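Local structure of YfkN protein (3GVE) at residues A[230-235]-A[243-248]; A[217-222]-A[277-282]; A[48-53]-A[285-290]. The protein is a member of the calcineurin-like phosphoesterase family that holds a manganese ion and a magnesium ion in adjoining sites that share a ligand. One frame throughout, in Å; residues are numbered along the deposited sequence. Where two conformers were deposited one is given.

Contact 1 (A[230-235]-A[243-248])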
ATOM      1  N   ASN A 230     -16.297  10.376   2.958  1.00  8.84           N
ATOM      2  CA  ASN A 230     -16.040  10.805   1.585  1.00  8.79           C
ATOM      3  C   ASN A 230     -17.137  11.763   1.130  1.00  8.76           C
ATOM      4  O   ASN A 230     -18.136  11.359   0.584  1.00  9.79           O
ATOM      5  CB  ASN A 230     -15.913   9.571   0.676  1.00  9.12           C
ATOM      6  CG  ASN A 230     -14.634   8.796   0.955  1.00  9.82           C
ATOM      7  OD1 ASN A 230     -13.547   9.331   0.845  1.00 10.58           O
ATOM      8  ND2 ASN A 230     -14.771   7.531   1.327  1.00 10.52           N
ATOM      9  N   ALA A 231     -16.901  13.038   1.379  1.00  8.63           N
ATOM     10  CA  ALA A 231     -17.944  14.047   1.389  1.00  9.23           C
ATOM     11  C   ALA A 231     -17.923  15.068   0.258  1.00  8.60           C
ATOM     12  O   ALA A 231     -18.632  16.044   0.338  1.00  9.27           O
ATOM     13  CB  ALA A 231     -17.922  14.790   2.749  1.00  9.82           C
ATOM     14  N   VAL A 232     -17.107  14.859  -0.771  1.00  8.20           N
ATOM     15  CA  VAL A 232     -16.997  15.853  -1.843  1.00  8.60           C
ATOM     16  C   VAL A 232     -18.336  16.184  -2.534  1.00  8.54           C
ATOM     17  O   VAL A 232     -18.612  17.325  -2.836  1.00  8.84           O
ATOM     18  CB  VAL A 232     -15.935  15.455  -2.884  1.00  9.73           C
ATOM     19  CG1 VAL A 232     -16.053  16.365  -4.125  1.00  9.90           C
ATOM     20  CG2 VAL A 232     -14.530  15.575  -2.265  1.00 11.05           C
ATOM     21  N   PHE A 233     -19.152  15.173  -2.797  1.00  8.36           N
ATOM     22  CA  PHE A 233     -20.446  15.431  -3.438  1.00  8.83           C
ATOM     23  C   PHE A 233     -21.274  16.394  -2.586  1.00  8.25           C
ATOM     24  O   PHE A 233     -21.909  17.283  -3.093  1.00  9.13           O
ATOM     25  CB  PHE A 233     -21.206  14.122  -3.659  1.00  9.11           C
ATOM     26  CG  PHE A 233     -22.524  14.298  -4.361  1.00  9.14           C
ATOM     27  CD1 PHE A 233     -22.614  14.265  -5.742  1.00 10.31           C
ATOM     28  CD2 PHE A 233     -23.676  14.480  -3.623  1.00  9.79           C
ATOM     29  CE1 PHE A 233     -23.861  14.416  -6.378  1.00 11.52           C
ATOM     30  CE2 PHE A 233     -24.917  14.628  -4.253  1.00 10.71           C
ATOM     31  CZ  PHE A 233     -25.002  14.592  -5.627  1.00 11.69           C
ATOM     32  N   ASP A 234     -21.258  16.178  -1.281  1.00  8.42           N
ATOM     33  CA  ASP A 234     -21.986  17.034  -0.349  1.00  9.03           C
ATOM     34  C   ASP A 234     -21.394  18.439  -0.213  1.00  9.14           C
ATOM     35  O   ASP A 234     -22.126  19.405  -0.128  1.00  9.74           O
ATOM     36  CB  ASP A 234     -22.125  16.320   1.000  1.00  9.95           C
ATOM     37  CG  ASP A 234     -22.778  14.954   0.852  1.00 10.72           C
ATOM     38  OD1 ASP A 234     -23.855  14.867   0.255  1.00 11.25           O
ATOM     39  OD2 ASP A 234     -22.179  13.987   1.276  1.00 10.86           O
ATOM     40  N   LEU A 235     -20.070  18.542  -0.210  1.00  9.43           N
ATOM     41  CA  LEU A 235     -19.432  19.845  -0.280  1.00 10.33           C
ATOM     42  C   LEU A 235     -19.890  20.612  -1.519  1.00  9.55           C
ATOM     43  O   LEU A 235     -20.232  21.778  -1.451  1.00 11.31           O
ATOM     44  CB  LEU A 235     -17.922  19.692  -0.339  1.00 12.25           C
ATOM     45  CG  LEU A 235     -17.207  19.628   0.995  1.00 14.45           C
ATOM     46  CD1 LEU A 235     -15.722  19.356   0.721  1.00 15.77           C
ATOM     47  CD2 LEU A 235     -17.369  20.945   1.801  1.00 13.74           C
ATOM     48  N   ASP A 243     -15.170  27.716  -5.092  1.00 10.25           N
ATOM     49  CA  ASP A 243     -14.922  27.827  -6.525  1.00 10.43           C
ATOM     50  C   ASP A 243     -14.152  26.665  -7.153  1.00 10.06           C
ATOM     51  O   ASP A 243     -14.179  26.500  -8.353  1.00 10.25           O
ATOM     52  CB  ASP A 243     -14.208  29.137  -6.826  1.00 11.69           C
ATOM     53  CG  ASP A 243     -15.009  30.329  -6.344  1.00 13.07           C
ATOM     54  OD1 ASP A 243     -16.137  30.521  -6.829  1.00 14.75           O
ATOM     55  OD2 ASP A 243     -14.534  31.030  -5.454  1.00 12.82           O
ATOM     56  N   ALA A 244     -13.454  25.892  -6.326  1.00  9.26           N
ATOM     57  CA  ALA A 244     -12.656  24.758  -6.803  1.00  9.32           C
ATOM     58  C   ALA A 244     -12.446  23.805  -5.650  1.00  8.51           C
ATOM     59  O   ALA A 244     -12.256  24.241  -4.539  1.00  9.13           O
ATOM     60  CB  ALA A 244     -11.318  25.255  -7.313  1.00 10.28           C
ATOM     61  N   ILE A 245     -12.459  22.512  -5.956  1.00  8.47           N
ATOM     62  CA  ILE A 245     -12.254  21.469  -4.953  1.00  8.21           C
ATOM     63  C   ILE A 245     -11.152  20.508  -5.380  1.00  7.49           C
ATOM     64  O   ILE A 245     -11.204  19.923  -6.446  1.00  8.49           O
ATOM     65  CB  ILE A 245     -13.548  20.657  -4.695  1.00  8.72           C
ATOM     66  CG1 ILE A 245     -14.663  21.582  -4.194  1.00  9.96           C
ATOM     67  CG2 ILE A 245     -13.279  19.542  -3.683  1.00 10.79           C
ATOM     68  CD1 ILE A 245     -16.077  20.924  -4.220  1.00 11.25           C
ATOM     69  N   ILE A 246     -10.161  20.360  -4.517  1.00  7.46           N
ATOM     70  CA  ILE A 246      -9.173  19.302  -4.646  1.00  7.88           C
ATOM     71  C   ILE A 246      -9.644  18.154  -3.739  1.00  7.49           C
ATOM     72  O   ILE A 246      -9.918  18.365  -2.568  1.00  8.06           O
ATOM     73  CB  ILE A 246      -7.770  19.763  -4.209  1.00  8.41           C
ATOM     74  CG1 ILE A 246      -7.392  21.128  -4.816  1.00  9.04           C
ATOM     75  CG2 ILE A 246      -6.729  18.693  -4.542  1.00  9.69           C
ATOM     76  CD1 ILE A 246      -7.584  21.233  -6.305  1.00  9.80           C
ATOM     77  N   SER A 247      -9.730  16.956  -4.307  0.50  7.62           N
ATOM     78  CA  SER A 247     -10.199  15.790  -3.597  0.50  8.51           C
ATOM     79  C   SER A 247      -9.057  14.794  -3.555  0.50  7.84           C
ATOM     80  O   SER A 247      -8.147  14.819  -4.337  0.50  9.09           O
ATOM     81  CB  SER A 247     -11.424  15.217  -4.325  0.50  9.46           C
ATOM     82  OG  SER A 247     -11.916  14.027  -3.738  0.50  7.56           O
ATOM     83  N   GLY A 248      -9.142  13.907  -2.596  1.00  8.34           N
ATOM     84  CA  GLY A 248      -8.165  12.840  -2.390  1.00  8.55           C
ATOM     85  C   GLY A 248      -8.767  11.698  -1.572  1.00  7.92           C
ATOM     86  O   GLY A 248      -9.935  11.384  -1.720  1.00  8.30           O
TER
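V232, at the first turn of helix 232-238, sets its two methyl branches against two different residues of strand 244-247, S247 and I245. Its CG1 lies opposite the backbone N (chi1 169°), which leaves CG2 anti to the carbonyl carbon, and the fork of the side chain opens toward the strand. CG2 comes against the serine, 3.4 Å from S247 OG and 3.7 Å from S247 CB. The other branch leans along the strand to the isoleucine, where V232 CG1 meets I245 CG2 at 4.2 Å. In the conformer described here, one of two modelled for this residue, the S247 hydroxyl makes its hydrogen bond with the carbonyl oxygen of T217, in the loop that leads into the helix.

One turn further along, the helix touches the strand more lightly. I245 reaches out with an extended CG1-CD1 arm (chi2 167°), and its CD1 stops 4.5 Å from L235 CB, at the root of the leucine rather than at its methyls. The leucine side chain also packs on I192 and A196 of helix 192-205 and on A215.

A231 occupies the N-cap position, and its carbonyl oxygen accepts from L235 N at 2.9 Å; its own N is bonded to OG1 of T217. The arrangement is the helix-on-strand packing of a beta-alpha-beta unit, strand 210-215, helix 232-238 and strand 244-247. Apart from one hydroxyl the touching groups are aliphatic and buried, so the interface holds by shape and exclusion of water, while in this conformer the hydroxyl beside the valine methyl is satisfied by the T217 carbonyl.

Contact 2 (A[217-222]-A[277-282])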
ATOM      1  N   THR A 217     -10.747  14.126   1.278  1.00  7.68           N
ATOM      2  CA  THR A 217     -11.965  13.335   1.352  1.00  8.33           C
ATOM      3  C   THR A 217     -12.353  13.025  -0.088  1.00  7.29           C
ATOM      4  O   THR A 217     -12.081  13.796  -0.973  1.00  8.55           O
ATOM      5  CB  THR A 217     -13.074  14.107   2.121  1.00  8.77           C
ATOM      6  OG1 THR A 217     -14.223  13.278   2.307  1.00  9.11           O
ATOM      7  CG2 THR A 217     -13.479  15.404   1.410  1.00 10.38           C
ATOM      8  N   GLY A 218     -12.968  11.873  -0.297  1.00  8.12           N
ATOM      9  CA  GLY A 218     -13.289  11.399  -1.625  1.00  8.44           C
ATOM     10  C   GLY A 218     -14.713  11.679  -2.038  1.00  8.26           C
ATOM     11  O   GLY A 218     -15.416  12.477  -1.445  1.00  8.91           O
ATOM     12  N   ILE A 219     -15.120  10.964  -3.077  1.00  8.11           N
ATOM     13  CA  ILE A 219     -16.332  11.222  -3.838  1.00  8.58           C
ATOM     14  C   ILE A 219     -17.232  10.005  -3.789  1.00  9.40           C
ATOM     15  O   ILE A 219     -16.774   8.900  -4.009  1.00 12.03           O
ATOM     16  CB  ILE A 219     -15.985  11.515  -5.338  1.00  9.81           C
ATOM     17  CG1 ILE A 219     -15.132  12.783  -5.469  1.00 10.54           C
ATOM     18  CG2 ILE A 219     -17.251  11.576  -6.186  1.00 11.83           C
ATOM     19  CD1 ILE A 219     -14.366  12.903  -6.789  1.00 11.44           C
ATOM     20  N   GLU A 220     -18.506  10.239  -3.498  1.00  9.38           N
ATOM     21  CA  GLU A 220     -19.557   9.258  -3.730  1.00  9.13           C
ATOM     22  C   GLU A 220     -20.538   9.889  -4.711  1.00  9.18           C
ATOM     23  O   GLU A 220     -20.546  11.076  -4.925  1.00 10.18           O
ATOM     24  CB  GLU A 220     -20.256   8.860  -2.424  1.00  9.94           C
ATOM     25  CG  GLU A 220     -19.328   8.191  -1.380  1.00 11.60           C
ATOM     26  CD  GLU A 220     -18.754   6.851  -1.836  1.00 15.10           C
ATOM     27  OE1 GLU A 220     -19.223   6.270  -2.815  1.00 16.64           O
ATOM     28  OE2 GLU A 220     -17.816   6.365  -1.192  1.00 18.62           O
ATOM     29  N   LYS A 221     -21.336   9.043  -5.340  1.00  9.89           N
ATOM     30  CA  LYS A 221     -22.210   9.476  -6.431  1.00  9.71           C
ATOM     31  C   LYS A 221     -23.520  10.128  -6.003  1.00  9.41           C
ATOM     32  O   LYS A 221     -24.172  10.754  -6.814  1.00 11.15           O
ATOM     33  CB  LYS A 221     -22.535   8.297  -7.347  1.00 10.85           C
ATOM     34  CG  LYS A 221     -21.335   7.801  -8.167  1.00 13.26           C
ATOM     35  CD  LYS A 221     -21.746   6.527  -8.871  1.00 17.62           C
ATOM     36  CE  LYS A 221     -20.757   6.009  -9.866  1.00 22.62           C
ATOM     37  NZ  LYS A 221     -21.385   4.834 -10.563  1.00 25.92           N
ATOM     38  N   GLN A 222     -23.893   9.960  -4.737  1.00  9.09           N
ATOM     39  CA  GLN A 222     -25.147  10.501  -4.219  1.00 10.01           C
ATOM     40  C   GLN A 222     -24.961  11.114  -2.829  1.00  9.84           C
ATOM     41  O   GLN A 222     -23.932  10.899  -2.180  1.00 10.14           O
ATOM     42  CB  GLN A 222     -26.207   9.389  -4.169  1.00 11.15           C
ATOM     43  CG  GLN A 222     -26.663   8.911  -5.558  1.00 11.82           C
ATOM     44  CD  GLN A 222     -25.895   7.694  -6.035  1.00 11.97           C
ATOM     45  OE1 GLN A 222     -25.210   7.054  -5.269  1.00 12.75           O
ATOM     46  NE2 GLN A 222     -26.002   7.395  -7.332  1.00 11.86           N
ATOM     47  N   VAL A 277     -13.557  19.860  -9.882  1.00  8.74           N
ATOM     48  CA  VAL A 277     -13.033  18.949  -8.881  1.00  8.51           C
ATOM     49  C   VAL A 277     -11.976  18.082  -9.538  1.00  8.15           C
ATOM     50  O   VAL A 277     -12.169  17.609 -10.639  1.00  8.49           O
ATOM     51  CB  VAL A 277     -14.145  18.005  -8.373  1.00  8.94           C
ATOM     52  CG1 VAL A 277     -13.588  17.000  -7.351  1.00  9.88           C
ATOM     53  CG2 VAL A 277     -15.302  18.815  -7.781  1.00 10.16           C
ATOM     54  N   VAL A 278     -10.873  17.872  -8.843  1.00  7.97           N
ATOM     55  CA  VAL A 278      -9.865  16.934  -9.327  1.00  7.72           C
ATOM     56  C   VAL A 278      -9.427  16.005  -8.201  1.00  7.50           C
ATOM     57  O   VAL A 278      -9.355  16.402  -7.051  1.00  8.80           O
ATOM     58  CB  VAL A 278      -8.638  17.660  -9.961  1.00  8.34           C
ATOM     59  CG1 VAL A 278      -9.089  18.464 -11.192  1.00  8.93           C
ATOM     60  CG2 VAL A 278      -7.920  18.550  -8.940  1.00  9.19           C
HETATM   61  N   MSE A 279      -9.122  14.771  -8.572  1.00  7.74           N
HETATM   62  CA  MSE A 279      -8.564  13.784  -7.650  1.00  8.40           C
HETATM   63  C   MSE A 279      -7.443  13.067  -8.394  1.00  8.16           C
HETATM   64  O   MSE A 279      -7.678  12.157  -9.190  1.00  8.40           O
HETATM   65  CB  MSE A 279      -9.614  12.771  -7.176  1.00  9.14           C
HETATM   66  CG  MSE A 279      -9.026  11.702  -6.242  1.00  9.30           C
HETATM   67 SE   MSE A 279     -10.256  10.247  -5.879  0.75 12.62          SE
HETATM   68  CE  MSE A 279     -11.557  11.200  -4.829  1.00 10.95           C
ATOM     69  N   PRO A 280      -6.221  13.501  -8.135  1.00  8.19           N
ATOM     70  CA  PRO A 280      -5.078  12.991  -8.897  1.00  8.45           C
ATOM     71  C   PRO A 280      -4.397  11.771  -8.280  1.00  9.41           C
ATOM     72  O   PRO A 280      -3.230  11.779  -7.972  1.00  9.13           O
ATOM     73  CB  PRO A 280      -4.138  14.195  -8.945  1.00  9.41           C
ATOM     74  CG  PRO A 280      -4.405  14.910  -7.678  1.00  9.35           C
ATOM     75  CD  PRO A 280      -5.897  14.774  -7.459  1.00  8.90           C
ATOM     76  N   SER A 281      -5.151  10.697  -8.154  1.00  8.92           N
ATOM     77  CA  SER A 281      -4.612   9.378  -7.817  1.00  9.06           C
ATOM     78  C   SER A 281      -3.896   9.412  -6.454  1.00  8.28           C
ATOM     79  O   SER A 281      -4.403   9.972  -5.499  1.00  8.89           O
ATOM     80  CB  SER A 281      -3.685   8.894  -8.960  1.00  9.94           C
ATOM     81  OG  SER A 281      -3.336   7.529  -8.773  1.00 10.89           O
ATOM     82  N   SER A 282      -2.744   8.767  -6.374  1.00  8.68           N
ATOM     83  CA  SER A 282      -1.944   8.745  -5.157  1.00  9.04           C
ATOM     84  C   SER A 282      -0.469   8.644  -5.549  1.00  8.71           C
ATOM     85  O   SER A 282      -0.146   8.344  -6.680  1.00  9.89           O
ATOM     86  CB  SER A 282      -2.361   7.593  -4.243  1.00 10.41           C
ATOM     87  OG  SER A 282      -2.105   6.354  -4.860  1.00 11.48           O
TER
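The loop between strand 210-215 and helix 232-238, which starts directly after the magnesium ligand H216, lays G218 and I219 over the C-terminal half of strand 275-280, at V277 and M279. M279 is a selenomethionine, and its terminal methyl does most of the touching. CG and SE follow an extended course (chi1 178°, chi2 -170°) before a bend at the last torsion (chi3 -68°) turns CE toward the loop. There CE lies 3.6 Å from G218 CA, tight against the backbone at a residue with no side chain to intervene. The same methyl is 3.8 Å from I219 CD1 and 4.0 Å from I219 CG1. The two side chains slide past each other in opposite directions, meeting at the selenomethionine methyl and the CG1-CD1 branch of the isoleucine. I219 CD1 also reaches two residues back along the strand, to V277 CG1 at 4.2 Å, and so bridges two residues whose side chains rise from the same face of the sheet. All four touching residues are buried, and the contact is wholly apolar. Just beyond M279 the strand leaves its straight path, with P280 at the centre of an inverse gamma turn.

F254 of the short strand 253-254 packs against I219, V277 and M279 alike, and Q250 binds the backbone N of I219 through OE1. Farther out on the loop, E220 forms a salt bridge with K341 of the second subunit. I219 and M279 also pack on S247, and the cluster lies between the helix-leading loop and strands 244-247, 253-254 and 275-280.

Contact 3 (A[48-53]-A[285-290])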
ATOM      1  N   GLN A  48       6.268  21.837 -13.424  1.00 11.77           N
ATOM      2  CA  GLN A  48       7.090  22.783 -14.168  1.00 12.89           C
ATOM      3  C   GLN A  48       6.461  23.064 -15.527  1.00 12.53           C
ATOM      4  O   GLN A  48       6.348  24.205 -15.935  1.00 13.83           O
ATOM      5  CB  GLN A  48       8.516  22.250 -14.361  1.00 16.31           C
ATOM      6  CG  GLN A  48       9.426  23.283 -15.030  1.00 20.44           C
ATOM      7  CD  GLN A  48      10.849  22.831 -15.168  1.00 26.97           C
ATOM      8  OE1 GLN A  48      11.403  22.179 -14.290  1.00 29.38           O
ATOM      9  NE2 GLN A  48      11.469  23.217 -16.270  1.00 28.55           N
ATOM     10  N   LYS A  49       6.035  22.015 -16.205  1.00 13.19           N
ATOM     11  CA  LYS A  49       5.416  22.193 -17.508  1.00 14.64           C
ATOM     12  C   LYS A  49       4.173  23.095 -17.446  1.00 14.15           C
ATOM     13  O   LYS A  49       4.015  24.003 -18.237  1.00 15.48           O
ATOM     14  CB  LYS A  49       5.047  20.853 -18.129  1.00 18.14           C
ATOM     15  CG  LYS A  49       4.258  21.023 -19.416  1.00 23.87           C
ATOM     16  CD  LYS A  49       4.057  19.719 -20.077  1.00 27.85           C
ATOM     17  CE  LYS A  49       2.907  18.961 -19.472  1.00 29.70           C
ATOM     18  NZ  LYS A  49       2.417  17.963 -20.432  1.00 30.54           N
ATOM     19  N   HIS A  50       3.287  22.832 -16.489  1.00 13.47           N
ATOM     20  CA  HIS A  50       2.076  23.627 -16.378  1.00 13.16           C
ATOM     21  C   HIS A  50       2.366  25.069 -15.966  1.00 13.47           C
ATOM     22  O   HIS A  50       1.745  25.986 -16.465  1.00 14.21           O
ATOM     23  CB  HIS A  50       1.078  22.919 -15.465  1.00 13.28           C
ATOM     24  CG  HIS A  50       0.379  21.795 -16.143  1.00 14.64           C
ATOM     25  ND1 HIS A  50      -0.786  21.973 -16.854  1.00 16.50           N
ATOM     26  CD2 HIS A  50       0.705  20.492 -16.268  1.00 15.25           C
ATOM     27  CE1 HIS A  50      -1.152  20.821 -17.375  1.00 17.33           C
ATOM     28  NE2 HIS A  50      -0.264  19.905 -17.037  1.00 16.67           N
ATOM     29  N   ARG A  51       3.345  25.265 -15.092  1.00 13.07           N
ATOM     30  CA  ARG A  51       3.753  26.612 -14.714  1.00 12.73           C
ATOM     31  C   ARG A  51       4.226  27.405 -15.942  1.00 13.08           C
ATOM     32  O   ARG A  51       3.990  28.589 -16.030  1.00 15.31           O
ATOM     33  CB  ARG A  51       4.835  26.590 -13.627  1.00 12.10           C
ATOM     34  CG  ARG A  51       4.279  26.423 -12.208  1.00 12.57           C
ATOM     35  CD  ARG A  51       5.384  26.414 -11.170  1.00 13.03           C
ATOM     36  NE  ARG A  51       4.854  26.762  -9.855  1.00 12.90           N
ATOM     37  CZ  ARG A  51       5.333  26.316  -8.704  1.00 12.13           C
ATOM     38  NH1 ARG A  51       6.339  25.465  -8.668  1.00 12.69           N
ATOM     39  NH2 ARG A  51       4.806  26.742  -7.571  1.00 12.63           N
ATOM     40  N   GLU A  52       4.886  26.734 -16.878  1.00 12.93           N
ATOM     41  CA  GLU A  52       5.353  27.414 -18.092  1.00 13.51           C
ATOM     42  C   GLU A  52       4.203  27.850 -18.989  1.00 15.25           C
ATOM     43  O   GLU A  52       4.359  28.726 -19.805  1.00 16.79           O
ATOM     44  CB  GLU A  52       6.294  26.507 -18.886  1.00 13.84           C
ATOM     45  CG  GLU A  52       7.609  26.238 -18.193  1.00 15.15           C
ATOM     46  CD  GLU A  52       8.375  25.050 -18.772  1.00 17.82           C
ATOM     47  OE1 GLU A  52       7.836  24.309 -19.603  1.00 19.95           O
ATOM     48  OE2 GLU A  52       9.513  24.891 -18.358  1.00 20.16           O
ATOM     49  N   GLN A  53       3.052  27.225 -18.832  1.00 15.70           N
ATOM     50  CA  GLN A  53       1.905  27.533 -19.666  1.00 17.40           C
ATOM     51  C   GLN A  53       1.079  28.715 -19.186  1.00 17.75           C
ATOM     52  O   GLN A  53       0.387  29.325 -19.977  1.00 21.01           O
ATOM     53  CB  GLN A  53       1.022  26.313 -19.800  1.00 18.82           C
ATOM     54  CG  GLN A  53       1.653  25.219 -20.630  1.00 21.43           C
ATOM     55  CD  GLN A  53       0.914  23.923 -20.476  1.00 26.44           C
ATOM     56  OE1 GLN A  53      -0.197  23.906 -19.968  1.00 29.07           O
ATOM     57  NE2 GLN A  53       1.524  22.837 -20.870  1.00 27.54           N
ATOM     58  N   LYS A 285       1.263   9.947  -8.904  1.00 10.24           N
ATOM     59  CA  LYS A 285       1.032   9.332 -10.220  1.00 10.11           C
ATOM     60  C   LYS A 285       0.319  10.231 -11.246  1.00 10.16           C
ATOM     61  O   LYS A 285       0.415  10.015 -12.440  1.00 10.57           O
ATOM     62  CB  LYS A 285       0.292   7.995 -10.065  1.00 11.48           C
ATOM     63  CG  LYS A 285       1.124   6.908  -9.356  1.00 13.73           C
ATOM     64  CD  LYS A 285       0.282   5.670  -9.030  1.00 16.39           C
ATOM     65  CE  LYS A 285       1.080   4.599  -8.279  1.00 18.53           C
ATOM     66  NZ  LYS A 285       0.193   3.434  -7.997  1.00 20.09           N
ATOM     67  N   TYR A 286      -0.381  11.240 -10.746  1.00  9.67           N
ATOM     68  CA  TYR A 286      -1.084  12.220 -11.560  1.00  9.19           C
ATOM     69  C   TYR A 286      -0.920  13.585 -10.895  1.00  8.57           C
ATOM     70  O   TYR A 286      -0.700  13.665  -9.690  1.00  9.26           O
ATOM     71  CB  TYR A 286      -2.572  11.889 -11.621  1.00 10.13           C
ATOM     72  CG  TYR A 286      -2.960  10.786 -12.570  1.00 10.65           C
ATOM     73  CD1 TYR A 286      -3.594  11.074 -13.762  1.00 11.38           C
ATOM     74  CD2 TYR A 286      -2.720   9.462 -12.259  1.00 11.40           C
ATOM     75  CE1 TYR A 286      -3.972  10.058 -14.639  1.00 12.87           C
ATOM     76  CE2 TYR A 286      -3.094   8.446 -13.130  1.00 12.55           C
ATOM     77  CZ  TYR A 286      -3.713   8.758 -14.306  1.00 13.39           C
ATOM     78  OH  TYR A 286      -4.082   7.747 -15.168  1.00 16.62           O
ATOM     79  N   LEU A 287      -1.023  14.635 -11.696  1.00  8.77           N
ATOM     80  CA  LEU A 287      -1.163  16.002 -11.210  1.00  8.66           C
ATOM     81  C   LEU A 287      -2.593  16.463 -11.512  1.00  8.86           C
ATOM     82  O   LEU A 287      -3.103  16.247 -12.602  1.00  9.62           O
ATOM     83  CB  LEU A 287      -0.193  16.916 -11.945  1.00  9.28           C
ATOM     84  CG  LEU A 287      -0.183  18.372 -11.474  1.00  9.72           C
ATOM     85  CD1 LEU A 287       0.352  18.453 -10.054  1.00  9.89           C
ATOM     86  CD2 LEU A 287       0.648  19.229 -12.432  1.00 11.16           C
ATOM     87  N   GLY A 288      -3.229  17.114 -10.548  1.00  8.00           N
ATOM     88  CA  GLY A 288      -4.537  17.714 -10.773  1.00  8.35           C
ATOM     89  C   GLY A 288      -4.365  19.109 -11.344  1.00  7.99           C
ATOM     90  O   GLY A 288      -3.470  19.832 -10.962  1.00  8.51           O
ATOM     91  N   VAL A 289      -5.261  19.478 -12.248  1.00  8.69           N
ATOM     92  CA  VAL A 289      -5.195  20.773 -12.919  1.00  9.31           C
ATOM     93  C   VAL A 289      -6.597  21.341 -13.014  1.00  9.25           C
ATOM     94  O   VAL A 289      -7.445  20.766 -13.657  1.00 10.74           O
ATOM     95  CB  VAL A 289      -4.574  20.656 -14.349  1.00 10.95           C
ATOM     96  CG1 VAL A 289      -4.472  22.028 -15.008  1.00 12.51           C
ATOM     97  CG2 VAL A 289      -3.210  19.984 -14.291  1.00 11.77           C
ATOM     98  N   ILE A 290      -6.820  22.471 -12.357  1.00  9.23           N
ATOM     99  CA  ILE A 290      -8.075  23.194 -12.496  1.00  9.78           C
ATOM    100  C   ILE A 290      -7.830  24.547 -13.159  1.00  9.76           C
ATOM    101  O   ILE A 290      -6.977  25.298 -12.746  1.00 10.71           O
ATOM    102  CB  ILE A 290      -8.759  23.397 -11.131  1.00 10.35           C
ATOM    103  CG1 ILE A 290      -9.260  22.045 -10.610  1.00 10.12           C
ATOM    104  CG2 ILE A 290      -9.875  24.405 -11.225  1.00 10.93           C
ATOM    105  CD1 ILE A 290      -9.933  22.113  -9.250  1.00 10.39           C
TER
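With chi1 at -78°, H50 carries its imidazole opposite its own carbonyl carbon and off the side of helix 40-53, toward strand 286-297; V289, with CG1 anti to its N (chi1 -178°), leaves CG2 anti to the carbonyl carbon, facing the ring. This is helix-on-sheet packing in the layered alpha/beta sandwich of calcineurin-like phosphoesterases, with the helix lying on the mixed sheet formed by strands 57-61, 9-17, 286-297 and 300-312. The valine methyl sits over one face of the imidazole in a CH-pi contact: V289 CG2 is 4.0 Å from the centroid of the H50 ring and 18° from its normal. L287, two residues earlier on the strand and on the same face, approaches the ring obliquely, its CD2 lying 4.0 Å from H50 CD2. L15 of the neighbouring strand 9-17 packs on both H50 and V289.

The polar part of the ring is engaged as well. H50 NE2 is hydrogen-bonded to E311 OE1 on strand 300-312, and E311 OE2 takes a salt bridge from K49, so one carboxylate ties two successive helix residues to the sheet. The bond from NE2 probably helps fix the rotation of the imidazole and keep its face on the valine. The methyl is displaced toward the rim of the ring, nearest to the carbon between the two nitrogens, with V289 CG2 3.8 Å from H50 CE1.

How the contacts relate
Along the chain the three contacts are nested: contact 1 falls within the loop closed by contact 2, and both within the much longer loop closed by contact 3. Contacts 1 and 2, with centres about 7 Å apart, share one sheet through the parallel neighbours 244-247 and 275-280, where S247 N and V278 O lie 2.8 Å apart. Contact 3, with its centre about 18 Å from that of contact 2 and 20 Å from that of contact 1, belongs to the other sheet. I290 joins the layers, packing on I246 and V278, while strand 275-280 leads on to strand 286-297. Together the three contacts run from helix 232-238 through both sheets to helix 40-53, joining the layers of the alpha/beta sandwich.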